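Local structure of transaminase (Bacillus megaterium, 5G0A) at the interface of chains A and B. The protein catalyses the S-selective transfer of amino groups as a pyridoxal-5'-phosphate-dependent class-III omega-transaminase. Residues are numbered along the deposited sequence; one frame, centred on the assembly and turned at random. Chains: chain A/B, Transaminase.

The interface of chains A and B. Residues chain A 25-27, 30, 169-172, 410-412, 414; chain B 322-324.
NH2 of the B:Arg324 guanidinium is held by two acceptors of chain A, the carboxylate oxygen OE1 of A:Glu30 at 2.8 Å and the amide oxygen OD1 of A:Asn172. The arginine leaves its backbone with CG beside the N (chi1 -66°), runs extended to NE, and meets A:Glu30 side-on as a bidentate salt bridge. B:Arg324 NE reaches OE2 of A:Glu30 at 2.8 Å, both oxygens offer their syn lone pairs, and the two planes lie only 6° apart. The anti lone pair of A:Glu30 OE2 takes the backbone N of A:Thr27 at 2.9 Å, which together with the arginine grip should hold the carboxylate's rotation. A:Asn172 comes differently: its amide is turned 73° from the guanidinium, and NH2 sits above the carbonyl plane. At the far edge, NH1 of B:Arg324 donates to two main-chain carbonyls, lying in the carbonyl plane of A:His410 O at 2.8 Å and above that of A:Met412 O at 3.0 Å. CA of A:Glu171 covers one guanidinium face over its centre, while OE1 of A:Glu171 accepts the hydroxyl OG1 of A:Thr27 at 2.6 Å from above the carboxylate plane. The A:Glu30 carboxylate and the A:Asn172, A:His410 and A:Met412 oxygens would be expected to stabilise the arginine's positive charge.

At the root of the side chain, B:Arg324 and A:Val169 pair as an antiparallel beta bridge, N to O at 2.9 Å in both directions, with CG2 of the valine against the arginine CB. A water links A:Ser26 O to B:His323 O alongside. Repeated by the two-fold axis, this arginine anchor is likely to help hold together the dimer typical of class-III aminotransferases.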
ATOM      1  N   PHE A  25      -4.036 -27.737   2.665  1.00 24.59           N
ATOM      2  CA  PHE A  25      -5.343 -28.155   2.123  1.00 24.85           C
ATOM      3  C   PHE A  25      -6.157 -29.074   3.039  1.00 26.64           C
ATOM      4  O   PHE A  25      -7.383 -29.102   2.941  1.00 28.13           O
ATOM      5  CB  PHE A  25      -5.219 -28.707   0.697  1.00 25.39           C
ATOM      6  CG  PHE A  25      -4.616 -27.697  -0.260  1.00 25.15           C
ATOM      7  CD1 PHE A  25      -5.405 -26.688  -0.800  1.00 25.70           C
ATOM      8  CD2 PHE A  25      -3.254 -27.726  -0.544  1.00 23.96           C
ATOM      9  CE1 PHE A  25      -4.849 -25.729  -1.650  1.00 24.44           C
ATOM     10  CE2 PHE A  25      -2.677 -26.770  -1.383  1.00 24.76           C
ATOM     11  CZ  PHE A  25      -3.475 -25.774  -1.930  1.00 23.54           C
ATOM     12  N   SER A  26      -5.479 -29.764   3.947  1.00 28.85           N
ATOM     13  CA  SER A  26      -6.140 -30.625   4.940  1.00 28.04           C
ATOM     14  C   SER A  26      -5.880 -30.124   6.347  1.00 27.71           C
ATOM     15  O   SER A  26      -4.757 -29.742   6.672  1.00 26.09           O
ATOM     16  CB  SER A  26      -5.591 -32.068   4.868  1.00 31.52           C
ATOM     17  OG  SER A  26      -5.767 -32.628   3.579  1.00 34.46           O
ATOM     18  N   THR A  27      -6.903 -30.180   7.207  1.00 26.59           N
ATOM     19  CA  THR A  27      -6.641 -30.088   8.642  1.00 25.31           C
ATOM     20  C   THR A  27      -5.851 -31.304   9.153  1.00 25.88           C
ATOM     21  O   THR A  27      -5.891 -32.350   8.553  1.00 26.50           O
ATOM     22  CB  THR A  27      -7.928 -29.966   9.482  1.00 25.79           C
ATOM     23  OG1 THR A  27      -8.668 -31.206   9.429  1.00 26.29           O
ATOM     24  CG2 THR A  27      -8.798 -28.825   8.990  1.00 26.07           C
ATOM     25  N   GLU A  30      -8.313 -34.315   9.787  1.00 26.89           N
ATOM     26  CA  GLU A  30      -8.847 -35.053   8.623  1.00 27.99           C
ATOM     27  C   GLU A  30      -7.754 -35.699   7.752  1.00 27.80           C
ATOM     28  O   GLU A  30      -8.048 -36.533   6.884  1.00 28.13           O
ATOM     29  CB  GLU A  30      -9.693 -34.138   7.747  1.00 27.89           C
ATOM     30  CG  GLU A  30      -8.901 -33.154   6.876  1.00 27.48           C
ATOM     31  CD  GLU A  30      -9.820 -32.147   6.217  1.00 28.72           C
ATOM     32  OE1 GLU A  30     -10.963 -32.508   5.893  1.00 30.76           O
ATOM     33  OE2 GLU A  30      -9.415 -30.992   6.011  1.00 27.11           O
ATOM     34  N   VAL A 169      -8.861 -21.584   5.568  1.00 23.15           N
ATOM     35  CA  VAL A 169     -10.308 -21.800   5.521  1.00 24.92           C
ATOM     36  C   VAL A 169     -10.658 -22.923   6.503  1.00 25.80           C
ATOM     37  O   VAL A 169      -9.769 -23.600   7.026  1.00 26.93           O
ATOM     38  CB  VAL A 169     -10.838 -22.081   4.086  1.00 25.42           C
ATOM     39  CG1 VAL A 169     -10.629 -20.847   3.204  1.00 26.32           C
ATOM     40  CG2 VAL A 169     -10.171 -23.319   3.477  1.00 25.04           C
ATOM     41  N   GLY A 170     -11.948 -23.090   6.781  1.00 27.30           N
ATOM     42  CA  GLY A 170     -12.364 -24.113   7.747  1.00 28.54           C
ATOM     43  C   GLY A 170     -12.539 -25.516   7.206  1.00 29.74           C
ATOM     44  O   GLY A 170     -12.479 -25.779   5.974  1.00 27.64           O
ATOM     45  N   GLU A 171     -12.759 -26.438   8.143  1.00 29.59           N
ATOM     46  CA  GLU A 171     -13.023 -27.831   7.820  1.00 29.46           C
ATOM     47  C   GLU A 171     -14.524 -28.019   7.600  1.00 30.64           C
ATOM     48  O   GLU A 171     -15.290 -28.116   8.566  1.00 29.60           O
ATOM     49  CB  GLU A 171     -12.520 -28.781   8.950  1.00 29.70           C
ATOM     50  CG  GLU A 171     -12.625 -30.261   8.543  1.00 30.68           C
ATOM     51  CD  GLU A 171     -12.132 -31.268   9.576  1.00 37.62           C
ATOM     52  OE1 GLU A 171     -11.113 -31.030  10.248  1.00 34.18           O
ATOM     53  OE2 GLU A 171     -12.747 -32.358   9.670  1.00 44.07           O
ATOM     54  N   ASN A 172     -14.930 -28.067   6.333  1.00 29.19           N
ATOM     55  CA  ASN A 172     -16.331 -28.268   5.926  1.00 31.05           C
ATOM     56  C   ASN A 172     -17.250 -27.208   6.508  1.00 36.27           C
ATOM     57  O   ASN A 172     -18.375 -27.489   6.935  1.00 36.37           O
ATOM     58  CB  ASN A 172     -16.809 -29.686   6.277  1.00 31.61           C
ATOM     59  CG  ASN A 172     -15.877 -30.751   5.752  1.00 31.86           C
ATOM     60  OD1 ASN A 172     -15.339 -30.632   4.649  1.00 31.13           O
ATOM     61  ND2 ASN A 172     -15.663 -31.797   6.541  1.00 33.06           N
ATOM     62  N   HIS A 410     -11.749 -23.663  -0.332  1.00 22.78           N
ATOM     63  CA  HIS A 410     -11.606 -25.038   0.135  1.00 23.86           C
ATOM     64  C   HIS A 410     -12.281 -25.285   1.485  1.00 24.89           C
ATOM     65  O   HIS A 410     -12.099 -26.352   2.085  1.00 26.61           O
ATOM     66  CB  HIS A 410     -10.143 -25.457   0.187  1.00 24.24           C
ATOM     67  CG  HIS A 410      -9.516 -25.610  -1.168  1.00 25.09           C
ATOM     68  ND1 HIS A 410      -8.796 -24.600  -1.773  1.00 25.27           N
ATOM     69  CD2 HIS A 410      -9.498 -26.655  -2.028  1.00 26.03           C
ATOM     70  CE1 HIS A 410      -8.368 -25.015  -2.958  1.00 24.91           C
ATOM     71  NE2 HIS A 410      -8.777 -26.263  -3.133  1.00 26.61           N
ATOM     72  N   GLY A 411     -13.041 -24.307   1.964  1.00 24.29           N
ATOM     73  CA  GLY A 411     -13.863 -24.492   3.172  1.00 26.35           C
ATOM     74  C   GLY A 411     -15.020 -25.450   2.909  1.00 27.40           C
ATOM     75  O   GLY A 411     -15.548 -26.043   3.854  1.00 28.41           O
ATOM     76  N   MET A 412     -15.392 -25.620   1.631  1.00 27.23           N
ATOM     77  CA  MET A 412     -16.481 -26.543   1.222  1.00 31.18           C
ATOM     78  C   MET A 412     -16.204 -27.977   1.638  1.00 30.90           C
ATOM     79  O   MET A 412     -15.064 -28.411   1.684  1.00 29.96           O
ATOM     80  CB  MET A 412     -16.625 -26.590  -0.305  1.00 32.21           C
ATOM     81  CG  MET A 412     -17.142 -25.348  -0.971  1.00 35.83           C
ATOM     82  SD  MET A 412     -17.691 -25.835  -2.623  1.00 36.28           S
ATOM     83  CE  MET A 412     -19.091 -26.908  -2.294  1.00 36.77           C
ATOM     84  N   PRO A 414     -15.743 -31.631   0.539  1.00 30.96           N
ATOM     85  CA  PRO A 414     -15.428 -32.287  -0.736  1.00 29.83           C
ATOM     86  C   PRO A 414     -16.517 -33.276  -1.213  1.00 29.34           C
ATOM     87  O   PRO A 414     -16.560 -33.594  -2.399  1.00 29.23           O
ATOM     88  CB  PRO A 414     -14.120 -33.034  -0.459  1.00 31.86           C
ATOM     89  CG  PRO A 414     -13.954 -33.064   1.027  1.00 34.37           C
ATOM     90  CD  PRO A 414     -14.695 -31.859   1.555  1.00 30.57           C
TER
ATOM     91  N   LYS B 322      -5.370 -26.671  12.769  1.00 27.37           N
ATOM     92  CA  LYS B 322      -6.829 -26.610  12.902  1.00 26.65           C
ATOM     93  C   LYS B 322      -7.534 -26.095  11.648  1.00 26.12           C
ATOM     94  O   LYS B 322      -8.759 -26.066  11.602  1.00 27.05           O
ATOM     95  CB  LYS B 322      -7.238 -25.738  14.101  1.00 28.16           C
ATOM     96  CG  LYS B 322      -6.924 -26.364  15.449  1.00 33.80           C
ATOM     97  CD  LYS B 322      -7.132 -25.336  16.553  1.00 36.73           C
ATOM     98  CE  LYS B 322      -6.708 -25.915  17.901  1.00 42.73           C
ATOM     99  NZ  LYS B 322      -7.759 -26.777  18.517  1.00 46.98           N
ATOM    100  N   HIS B 323      -6.766 -25.697  10.635  1.00 24.54           N
ATOM    101  CA  HIS B 323      -7.339 -25.095   9.430  1.00 24.70           C
ATOM    102  C   HIS B 323      -6.838 -25.760   8.165  1.00 24.58           C
ATOM    103  O   HIS B 323      -5.859 -26.531   8.199  1.00 23.65           O
ATOM    104  CB  HIS B 323      -6.959 -23.603   9.404  1.00 27.44           C
ATOM    105  CG  HIS B 323      -7.347 -22.879  10.648  1.00 30.80           C
ATOM    106  ND1 HIS B 323      -6.454 -22.617  11.667  1.00 31.20           N
ATOM    107  CD2 HIS B 323      -8.545 -22.416  11.068  1.00 34.86           C
ATOM    108  CE1 HIS B 323      -7.081 -21.988  12.643  1.00 31.90           C
ATOM    109  NE2 HIS B 323      -8.348 -21.848  12.305  1.00 38.93           N
ATOM    110  N   ARG B 324      -7.531 -25.480   7.061  1.00 24.90           N
ATOM    111  CA  ARG B 324      -7.083 -25.877   5.730  1.00 24.13           C
ATOM    112  C   ARG B 324      -6.302 -24.693   5.167  1.00 23.34           C
ATOM    113  O   ARG B 324      -6.859 -23.616   4.964  1.00 24.61           O
ATOM    114  CB  ARG B 324      -8.262 -26.191   4.819  1.00 24.05           C
ATOM    115  CG  ARG B 324      -9.038 -27.419   5.264  1.00 24.69           C
ATOM    116  CD  ARG B 324     -10.205 -27.673   4.351  1.00 24.63           C
ATOM    117  NE  ARG B 324     -10.846 -28.947   4.701  1.00 25.01           N
ATOM    118  CZ  ARG B 324     -12.087 -29.288   4.379  1.00 26.90           C
ATOM    119  NH1 ARG B 324     -12.884 -28.453   3.721  1.00 26.43           N
ATOM    120  NH2 ARG B 324     -12.526 -30.492   4.734  1.00 27.98           N
TER
HETATM  121  O   HOH W   1      -3.788 -27.185   6.105  1.00 25.12           O